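Local coordinates for protein amidohydrolase (Chromobacterium violaceum, PDB 2YB1) that removes the 3'-phosphate from nucleoside 3',5'-bisphosphates by manganese-dependent hydrolysis, leaving the nucleoside 5'-phosphate and orthophosphate, at residues L100-Q105 with V166-A171; L205-Q210 with D237-Y242; L17-V22 with L45-A50. One frame throughout, in Å; residues are numbered along the deposited sequence.

Interaction 1. Residues L100-Q105 with V166-A171. With AMP (adenosine monophosphate), chain E.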
loop_
_atom_site.group_PDB
_atom_site.type_symbol
_atom_site.label_atom_id
_atom_site.label_comp_id
_atom_site.label_asym_id
_atom_site.label_seq_id
_atom_site.Cartn_x
_atom_site.Cartn_y
_atom_site.Cartn_z
ATOM N N LEU A 100 8.440 14.496 6.240
ATOM C CA LEU A 100 8.251 15.939 6.060
ATOM C C LEU A 100 9.509 16.637 5.542
ATOM O O LEU A 100 9.446 17.457 4.616
ATOM C CB LEU A 100 7.789 16.594 7.373
ATOM C CG LEU A 100 6.290 16.890 7.408
ATOM C CD1 LEU A 100 5.824 17.250 8.824
ATOM C CD2 LEU A 100 5.938 17.992 6.408
ATOM N N GLU A 101 10.645 16.321 6.163
ATOM C CA GLU A 101 11.942 16.846 5.746
ATOM C C GLU A 101 12.214 16.540 4.261
ATOM O O GLU A 101 12.590 17.418 3.487
ATOM C CB GLU A 101 13.027 16.234 6.638
ATOM C CG GLU A 101 14.463 16.457 6.200
ATOM C CD GLU A 101 15.455 15.702 7.095
ATOM O OE1 GLU A 101 15.235 14.490 7.362
ATOM O OE2 GLU A 101 16.459 16.319 7.522
ATOM N N ARG A 102 12.020 15.283 3.875
ATOM C CA ARG A 102 12.205 14.869 2.490
ATOM C C ARG A 102 11.301 15.662 1.548
ATOM O O ARG A 102 11.706 16.034 0.435
ATOM C CB ARG A 102 11.903 13.377 2.372
ATOM C CG ARG A 102 11.843 12.794 0.957
ATOM C CD ARG A 102 11.490 11.301 1.104
ATOM N NE ARG A 102 11.310 10.559 -0.147
ATOM C CZ ARG A 102 10.127 10.217 -0.654
ATOM N NH1 ARG A 102 8.997 10.571 -0.033
ATOM N NH2 ARG A 102 10.074 9.512 -1.782
ATOM N N ALA A 103 10.072 15.909 1.991
ATOM C CA ALA A 103 9.107 16.656 1.181
ATOM C C ALA A 103 9.504 18.114 0.959
ATOM O O ALA A 103 9.326 18.645 -0.133
ATOM C CB ALA A 103 7.701 16.574 1.794
ATOM N N ARG A 104 10.018 18.776 1.992
ATOM C CA ARG A 104 10.469 20.157 1.822
ATOM C C ARG A 104 11.601 20.215 0.785
ATOM O O ARG A 104 11.676 21.131 -0.035
ATOM C CB ARG A 104 10.916 20.753 3.161
ATOM C CG ARG A 104 9.819 20.769 4.221
ATOM C CD ARG A 104 10.282 21.488 5.491
ATOM N NE ARG A 104 9.376 21.224 6.607
ATOM C CZ ARG A 104 9.582 20.300 7.540
ATOM N NH1 ARG A 104 10.678 19.541 7.495
ATOM N NH2 ARG A 104 8.691 20.125 8.519
ATOM N N GLN A 105 12.467 19.214 0.824
ATOM C CA GLN A 105 13.565 19.078 -0.124
ATOM C C GLN A 105 13.069 18.786 -1.555
ATOM O O GLN A 105 13.603 19.326 -2.528
ATOM C CB GLN A 105 14.533 17.987 0.370
ATOM C CG GLN A 105 15.266 18.378 1.661
ATOM C CD GLN A 105 15.992 17.222 2.337
ATOM O OE1 GLN A 105 15.883 16.070 1.920
ATOM N NE2 GLN A 105 16.729 17.531 3.399
ATOM N N VAL A 166 14.065 12.660 -4.190
ATOM C CA VAL A 166 15.081 12.710 -3.152
ATOM C C VAL A 166 15.217 11.287 -2.620
ATOM O O VAL A 166 14.264 10.733 -2.089
ATOM C CB VAL A 166 14.674 13.685 -2.012
ATOM C CG1 VAL A 166 15.693 13.644 -0.862
ATOM C CG2 VAL A 166 14.508 15.117 -2.556
ATOM N N SER A 167 16.379 10.673 -2.816
ATOM C CA SER A 167 16.570 9.304 -2.351
ATOM C C SER A 167 16.388 9.269 -0.845
ATOM O O SER A 167 16.709 10.237 -0.148
ATOM C CB SER A 167 17.959 8.781 -2.729
ATOM O OG SER A 167 18.142 8.857 -4.132
ATOM N N HIS A 168 15.842 8.169 -0.345
ATOM C CA HIS A 168 15.564 8.067 1.078
ATOM C C HIS A 168 15.603 6.613 1.496
ATOM O O HIS A 168 15.144 5.746 0.755
ATOM C CB HIS A 168 14.178 8.639 1.373
ATOM C CG HIS A 168 13.910 8.829 2.828
ATOM N ND1 HIS A 168 14.516 9.819 3.570
ATOM C CD2 HIS A 168 13.110 8.152 3.685
ATOM C CE1 HIS A 168 14.095 9.750 4.820
ATOM N NE2 HIS A 168 13.243 8.745 4.918
ATOM N N GLN A 169 16.129 6.343 2.684
ATOM C CA GLN A 169 16.148 4.966 3.176
ATOM C C GLN A 169 14.951 4.675 4.080
ATOM O O GLN A 169 14.756 5.322 5.109
ATOM C CB GLN A 169 17.467 4.630 3.881
ATOM C CG GLN A 169 17.494 3.196 4.407
ATOM C CD GLN A 169 18.885 2.702 4.769
ATOM O OE1 GLN A 169 19.242 2.622 5.948
ATOM N NE2 GLN A 169 19.668 2.344 3.754
ATOM N N TRP A 170 14.136 3.713 3.665
ATOM C CA TRP A 170 12.962 3.282 4.422
ATOM C C TRP A 170 13.321 2.100 5.325
ATOM O O TRP A 170 14.495 1.900 5.648
ATOM C CB TRP A 170 11.790 2.964 3.487
ATOM C CG TRP A 170 11.516 4.046 2.486
ATOM C CD1 TRP A 170 11.861 4.045 1.164
ATOM C CD2 TRP A 170 10.857 5.298 2.728
ATOM N NE1 TRP A 170 11.443 5.213 0.562
ATOM C CE2 TRP A 170 10.824 5.998 1.499
ATOM C CE3 TRP A 170 10.269 5.886 3.855
ATOM C CZ2 TRP A 170 10.226 7.259 1.365
ATOM C CZ3 TRP A 170 9.684 7.150 3.722
ATOM C CH2 TRP A 170 9.670 7.816 2.484
ATOM N N ALA A 171 12.319 1.356 5.787
ATOM C CA ALA A 171 12.579 0.220 6.675
ATOM C C ALA A 171 13.412 -0.851 5.983
ATOM O O ALA A 171 13.457 -0.922 4.758
ATOM C CB ALA A 171 11.271 -0.384 7.163
HETATM P P AMP E . 6.422 8.206 -1.388
HETATM O O1P AMP E . 7.683 7.897 -2.167
HETATM O O2P AMP E . 6.174 7.060 -0.431
HETATM O O3P AMP E . 6.498 9.602 -0.821
HETATM O "O5'" AMP E . 5.332 8.168 -2.549
HETATM C "C5'" AMP E . 5.060 6.964 -3.246
HETATM C "C4'" AMP E . 3.652 6.935 -3.778
HETATM O "O4'" AMP E . 3.589 7.690 -5.010
HETATM C "C3'" AMP E . 3.121 5.560 -4.157
HETATM O "O3'" AMP E . 2.614 4.845 -3.040
HETATM C "C2'" AMP E . 2.062 5.870 -5.212
HETATM O "O2'" AMP E . 0.831 6.221 -4.594
HETATM C "C1'" AMP E . 2.638 7.115 -5.887
HETATM N N9 AMP E . 3.313 6.786 -7.155
HETATM C C8 AMP E . 4.594 6.385 -7.302
HETATM N N7 AMP E . 4.871 6.153 -8.617
HETATM C C5 AMP E . 3.748 6.397 -9.324
HETATM C C6 AMP E . 3.342 6.356 -10.748
HETATM N N6 AMP E . 4.218 5.985 -11.710
HETATM N N1 AMP E . 2.067 6.701 -11.050
HETATM C C2 AMP E . 1.176 7.069 -10.107
HETATM N N3 AMP E . 1.475 7.127 -8.794
HETATM C C4 AMP E . 2.723 6.813 -8.355
HETATM O O HOH W 1 12.709 8.406 -1.864
#

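Interaction 2. Residues L205-Q210 with D237-Y242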
loop_
_atom_site.group_PDB
_atom_site.type_symbol
_atom_site.label_atom_id
_atom_site.label_comp_id
_atom_site.label_asym_id
_atom_site.label_seq_id
_atom_site.Cartn_x
_atom_site.Cartn_y
_atom_site.Cartn_z
ATOM N N LEU A 205 14.342 -11.582 -3.924
ATOM C CA LEU A 205 13.464 -10.834 -3.026
ATOM C C LEU A 205 12.552 -11.770 -2.229
ATOM O O LEU A 205 12.423 -11.625 -1.010
ATOM C CB LEU A 205 12.625 -9.817 -3.809
ATOM C CG LEU A 205 11.560 -9.071 -2.998
ATOM C CD1 LEU A 205 12.185 -8.291 -1.813
ATOM C CD2 LEU A 205 10.745 -8.136 -3.900
ATOM N N ILE A 206 11.919 -12.720 -2.920
ATOM C CA ILE A 206 11.071 -13.723 -2.266
ATOM C C ILE A 206 11.820 -14.546 -1.206
ATOM O O ILE A 206 11.333 -14.715 -0.084
ATOM C CB ILE A 206 10.404 -14.673 -3.287
ATOM C CG1 ILE A 206 9.356 -13.905 -4.121
ATOM C CG2 ILE A 206 9.779 -15.879 -2.575
ATOM C CD1 ILE A 206 8.746 -14.719 -5.234
ATOM N N LEU A 207 12.998 -15.054 -1.559
ATOM C CA LEU A 207 13.806 -15.818 -0.608
ATOM C C LEU A 207 14.162 -14.999 0.639
ATOM O O LEU A 207 14.026 -15.485 1.761
ATOM C CB LEU A 207 15.074 -16.347 -1.282
ATOM C CG LEU A 207 14.791 -17.398 -2.358
ATOM C CD1 LEU A 207 16.084 -17.983 -2.910
ATOM C CD2 LEU A 207 13.893 -18.506 -1.785
ATOM N N ASP A 208 14.606 -13.760 0.441
ATOM C CA ASP A 208 14.886 -12.852 1.556
ATOM C C ASP A 208 13.619 -12.590 2.392
ATOM O O ASP A 208 13.646 -12.565 3.628
ATOM C CB ASP A 208 15.410 -11.514 1.016
ATOM C CG ASP A 208 16.860 -11.584 0.556
ATOM O OD1 ASP A 208 17.431 -12.696 0.516
ATOM O OD2 ASP A 208 17.431 -10.515 0.245
ATOM N N PHE A 209 12.514 -12.368 1.685
ATOM C CA PHE A 209 11.203 -12.091 2.281
ATOM C C PHE A 209 10.775 -13.262 3.180
ATOM O O PHE A 209 10.437 -13.087 4.357
ATOM C CB PHE A 209 10.206 -11.837 1.133
ATOM C CG PHE A 209 8.774 -11.700 1.560
ATOM C CD1 PHE A 209 8.332 -10.556 2.238
ATOM C CD2 PHE A 209 7.849 -12.674 1.223
ATOM C CE1 PHE A 209 6.993 -10.419 2.609
ATOM C CE2 PHE A 209 6.504 -12.544 1.586
ATOM C CZ PHE A 209 6.077 -11.415 2.278
ATOM N N GLN A 210 10.802 -14.461 2.624
ATOM C CA GLN A 210 10.501 -15.664 3.398
ATOM C C GLN A 210 11.429 -15.871 4.601
ATOM O O GLN A 210 10.955 -16.157 5.706
ATOM C CB GLN A 210 10.520 -16.889 2.494
ATOM C CG GLN A 210 9.312 -16.970 1.577
ATOM C CD GLN A 210 9.267 -18.276 0.810
ATOM O OE1 GLN A 210 10.145 -18.550 -0.008
ATOM N NE2 GLN A 210 8.244 -19.091 1.074
ATOM N N ASP A 237 3.545 -20.035 -6.289
ATOM C CA ASP A 237 3.389 -21.480 -6.136
ATOM C C ASP A 237 4.725 -22.181 -5.858
ATOM O O ASP A 237 4.787 -23.097 -5.035
ATOM C CB ASP A 237 2.696 -22.100 -7.353
ATOM C CG ASP A 237 2.386 -23.566 -7.146
ATOM O OD1 ASP A 237 1.533 -23.869 -6.284
ATOM O OD2 ASP A 237 3.006 -24.415 -7.825
ATOM N N ARG A 238 5.791 -21.751 -6.534
ATOM C CA ARG A 238 7.103 -22.384 -6.363
ATOM C C ARG A 238 7.620 -22.216 -4.942
ATOM O O ARG A 238 8.386 -23.041 -4.447
ATOM C CB ARG A 238 8.132 -21.795 -7.330
ATOM C CG ARG A 238 7.786 -21.935 -8.797
ATOM C CD ARG A 238 8.820 -21.228 -9.671
ATOM N NE ARG A 238 10.120 -21.895 -9.632
ATOM C CZ ARG A 238 11.098 -21.589 -8.782
ATOM N NH1 ARG A 238 10.925 -20.621 -7.892
ATOM N NH2 ARG A 238 12.248 -22.250 -8.822
ATOM N N HIS A 239 7.251 -21.111 -4.308
ATOM C CA HIS A 239 7.712 -20.844 -2.948
ATOM C C HIS A 239 6.693 -21.123 -1.845
ATOM O O HIS A 239 6.972 -20.919 -0.666
ATOM C CB HIS A 239 8.293 -19.438 -2.874
ATOM C CG HIS A 239 9.456 -19.248 -3.792
ATOM N ND1 HIS A 239 10.717 -19.721 -3.495
ATOM C CD2 HIS A 239 9.541 -18.693 -5.024
ATOM C CE1 HIS A 239 11.535 -19.447 -4.497
ATOM N NE2 HIS A 239 10.848 -18.817 -5.434
ATOM N N GLY A 240 5.511 -21.587 -2.227
ATOM C CA GLY A 240 4.467 -21.851 -1.253
ATOM C C GLY A 240 3.923 -20.580 -0.624
ATOM O O GLY A 240 3.513 -20.591 0.527
ATOM N N LEU A 241 3.931 -19.479 -1.373
ATOM C CA LEU A 241 3.346 -18.221 -0.882
ATOM C C LEU A 241 1.838 -18.180 -1.104
ATOM O O LEU A 241 1.333 -18.681 -2.118
ATOM C CB LEU A 241 3.986 -17.024 -1.586
ATOM C CG LEU A 241 5.476 -16.782 -1.337
ATOM C CD1 LEU A 241 5.988 -15.665 -2.234
ATOM C CD2 LEU A 241 5.705 -16.451 0.131
ATOM N N TYR A 242 1.128 -17.561 -0.165
ATOM C CA TYR A 242 -0.309 -17.320 -0.293
ATOM C C TYR A 242 -0.570 -16.076 -1.137
ATOM O O TYR A 242 0.181 -15.101 -1.067
ATOM C CB TYR A 242 -0.945 -17.168 1.100
ATOM C CG TYR A 242 -0.848 -18.460 1.878
ATOM C CD1 TYR A 242 -1.749 -19.492 1.650
ATOM C CD2 TYR A 242 0.171 -18.666 2.803
ATOM C CE1 TYR A 242 -1.648 -20.691 2.332
ATOM C CE2 TYR A 242 0.278 -19.868 3.502
ATOM C CZ TYR A 242 -0.640 -20.876 3.257
ATOM O OH TYR A 242 -0.559 -22.082 3.931
HETATM O O HOH W 2 10.980 -21.063 -1.106
#

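Interaction 3. Residues L17-V22 with L45-A50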
loop_
_atom_site.group_PDB
_atom_site.type_symbol
_atom_site.label_atom_id
_atom_site.label_comp_id
_atom_site.label_asym_id
_atom_site.label_seq_id
_atom_site.Cartn_x
_atom_site.Cartn_y
_atom_site.Cartn_z
ATOM N N LEU A 17 -9.988 9.653 -0.346
ATOM C CA LEU A 17 -11.209 9.467 0.446
ATOM C C LEU A 17 -10.887 9.169 1.903
ATOM O O LEU A 17 -9.900 8.503 2.203
ATOM C CB LEU A 17 -12.032 8.298 -0.117
ATOM C CG LEU A 17 -12.986 8.528 -1.297
ATOM C CD1 LEU A 17 -12.369 9.400 -2.350
ATOM C CD2 LEU A 17 -13.426 7.198 -1.888
ATOM N N THR A 18 -11.728 9.640 2.814
ATOM C CA THR A 18 -11.560 9.282 4.217
ATOM C C THR A 18 -11.789 7.774 4.396
ATOM O O THR A 18 -12.352 7.106 3.523
ATOM C CB THR A 18 -12.544 10.047 5.128
ATOM O OG1 THR A 18 -13.883 9.629 4.834
ATOM C CG2 THR A 18 -12.414 11.565 4.913
ATOM N N PRO A 19 -11.350 7.228 5.535
ATOM C CA PRO A 19 -11.610 5.809 5.790
ATOM C C PRO A 19 -13.105 5.479 5.649
ATOM O O PRO A 19 -13.450 4.460 5.061
ATOM C CB PRO A 19 -11.117 5.626 7.236
ATOM C CG PRO A 19 -10.006 6.686 7.372
ATOM C CD PRO A 19 -10.565 7.865 6.616
ATOM N N THR A 20 -13.989 6.332 6.173
ATOM C CA THR A 20 -15.422 6.070 6.042
ATOM C C THR A 20 -15.850 6.107 4.571
ATOM O O THR A 20 -16.563 5.216 4.096
ATOM C CB THR A 20 -16.275 7.032 6.894
ATOM O OG1 THR A 20 -16.062 6.749 8.279
ATOM C CG2 THR A 20 -17.757 6.846 6.602
ATOM N N GLU A 21 -15.388 7.117 3.841
ATOM C CA GLU A 21 -15.792 7.281 2.447
ATOM C C GLU A 21 -15.330 6.133 1.557
ATOM O O GLU A 21 -16.073 5.689 0.681
ATOM C CB GLU A 21 -15.272 8.605 1.884
ATOM C CG GLU A 21 -15.954 9.831 2.470
ATOM C CD GLU A 21 -15.267 11.125 2.059
ATOM O OE1 GLU A 21 -14.101 11.075 1.613
ATOM O OE2 GLU A 21 -15.892 12.190 2.184
ATOM N N VAL A 22 -14.104 5.660 1.769
ATOM C CA VAL A 22 -13.547 4.616 0.898
ATOM C C VAL A 22 -14.226 3.268 1.167
ATOM O O VAL A 22 -14.527 2.514 0.235
ATOM C CB VAL A 22 -11.988 4.542 0.978
ATOM C CG1 VAL A 22 -11.530 3.963 2.309
ATOM C CG2 VAL A 22 -11.403 3.745 -0.227
ATOM N N LEU A 45 -7.526 2.815 10.614
ATOM C CA LEU A 45 -8.107 1.482 10.808
ATOM C C LEU A 45 -9.360 1.429 11.698
ATOM O O LEU A 45 -10.320 0.735 11.356
ATOM C CB LEU A 45 -7.046 0.473 11.302
ATOM C CG LEU A 45 -5.886 0.222 10.338
ATOM C CD1 LEU A 45 -4.943 -0.851 10.893
ATOM C CD2 LEU A 45 -6.414 -0.165 8.936
ATOM N N ALA A 46 -9.356 2.130 12.832
ATOM C CA ALA A 46 -10.518 2.107 13.735
ATOM C C ALA A 46 -11.763 2.638 13.032
ATOM O O ALA A 46 -12.853 2.064 13.145
ATOM C CB ALA A 46 -10.249 2.921 14.993
ATOM N N GLU A 47 -11.600 3.741 12.313
ATOM C CA GLU A 47 -12.711 4.319 11.557
ATOM C C GLU A 47 -13.173 3.380 10.431
ATOM O O GLU A 47 -14.379 3.152 10.244
ATOM C CB GLU A 47 -12.319 5.678 10.975
ATOM C CG GLU A 47 -13.420 6.325 10.146
ATOM C CD GLU A 47 -12.999 7.652 9.539
ATOM O OE1 GLU A 47 -12.042 8.279 10.045
ATOM O OE2 GLU A 47 -13.635 8.068 8.550
ATOM N N ALA A 48 -12.219 2.857 9.667
ATOM C CA ALA A 48 -12.551 1.930 8.587
ATOM C C ALA A 48 -13.292 0.708 9.127
ATOM O O ALA A 48 -14.275 0.263 8.536
ATOM C CB ALA A 48 -11.286 1.497 7.818
ATOM N N ALA A 49 -12.816 0.167 10.244
ATOM C CA ALA A 49 -13.451 -1.005 10.859
ATOM C C ALA A 49 -14.902 -0.724 11.251
ATOM O O ALA A 49 -15.799 -1.535 11.018
ATOM C CB ALA A 49 -12.642 -1.489 12.080
ATOM N N ALA A 50 -15.133 0.431 11.856
ATOM C CA ALA A 50 -16.480 0.806 12.254
ATOM C C ALA A 50 -17.384 0.975 11.034
ATOM O O ALA A 50 -18.557 0.567 11.042
ATOM C CB ALA A 50 -16.451 2.095 13.088
#

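Interaction 1. Residues L100-Q105 with V166-A171
R102 carries nearly all of the polar contact. Its CG lies anti to the backbone N (chi1 171°) and the chain stays extended to NE, so the guanidinium leaves helix 99-112 and reaches the AMP phosphate. Two hydrogen bonds hold the phosphate there: NH1 of R102 to O3P of AMP at 2.8 Å, nearly straight at 168°, and the more bent one from R102 NH2 to AMP O1P at 2.9 Å. Water 1 accepts from R102 NH2 and donates to the carbonyl O of V166 (2.8 Å), tying the loop 166-171 to the same group.

W170 packs on the guanidinium, and together with the bonds to AMP this limits its rotation. The indole stands edge-on over one guanidinium face, with CZ2 of W170 3.6 Å from CZ of R102 and the two planes 77° apart. CD of R102 makes an off-centre CH-pi contact with the H168 ring, 4.3 Å from its centroid. V166 slides antiparallel along the aliphatic part of R102, and its CG1 also meets OE1 of Q105 at 3.7 Å.

R99, R134 and T135 also bond to AMP, consistent with a 5'-phosphate site whose negative charge the arginines would probably offset.

Interaction 2. Residues L205-Q210 with D237-Y242
CG2 of I206, anti to the backbone N, sits over one face of the H239 imidazole in a CH-pi contact, 3.9 Å from the centroid and 23° off the normal. CD2 of L207 approaches the same ring obliquely, 3.7 Å from CE1 of H239. Beside this, CD1 of L241 meets CG2 of I206 at 3.8 Å, while CD2 of L241 lies at the edge of the F209 ring.

Q210 supplies the polar link. Its extended chain brings NE2 to the carbonyl O of H239, a 2.8 Å hydrogen bond on an in-plane lone pair, bent to 140° at the hydrogen. The amide stands 88° to the imidazole, and water 2 joins OE1 of Q210 (2.9 Å) to ND1 of H239.

Further out, E203 hydrogen-bonds the other ring nitrogen, NE2 of H239, and makes a salt bridge with R238. G240, at positive phi, is the first residue to leave helical geometry, in a Schellman motif, and turns the chain so that L241 points back at helix 199-211. The contact packs the C-terminal end of helix 226-239 and the lead into edge strand 242-246 against helix 199-211, whose I206 and F209 rest on strand 186-189.

Interaction 3. Residues L17-V22 with L45-A50
E47 reaches from helix 45-54 to the first turn of helix 19-27, its CG anti to the backbone N (chi1 179°) and its chain extended beyond. CB of E47 comes first, 3.9 Å from CB of P19. At CG the neighbours are OG1 of T20 and again the proline CB. The carboxylate carbon CD then lies across the pyrrolidine ring, 3.6 Å from P19 CB, and OE1 extends past CG and CD of that ring. At the tip, OE2 of E47 takes two hydrogen bonds from one residue. T20 OG1 donates to OE2 at 2.8 Å, onto the anti lone pair. T20 N reaches OE2 at 3.0 Å from above the carboxylate plane.

The two donors fix the carboxylate against the helix start, where the helix dipole would probably stabilise its negative charge. CB of P19 meets CB of A48 at 4.2 Å, and the CA atoms of P19 and A48 come within 4.9 Å, consistent with the small alanine.

T18 and E21 complete the helix start reciprocally: E21 N donates to OG1 of T18 (3.1 Å) and T18 N to OE1 of E21. This pair is a capping box, set at the N-terminus of the first helix of the PHP domain.

In the fold
From the N terminus, interaction 3 comes first: it closes a loop holding the rest of helix 19-27 and strand 33-36, and so joins two successive helices beside the start of the sheet. Interaction 1 follows, bridging 60 intervening residues, half of them helical and none in a strand; it ties helix 99-112 to the loop leading into helix 173-182. Interaction 2 comes last, spanning strand 216-221 to pair two helices near the far edge of the sheet. The three closures run in series, without nesting or crossing. Interactions 2 and 3 lie on opposite sides of the chain's centre, their centres about 31 Å apart, and interaction 1 alone among them touches AMP.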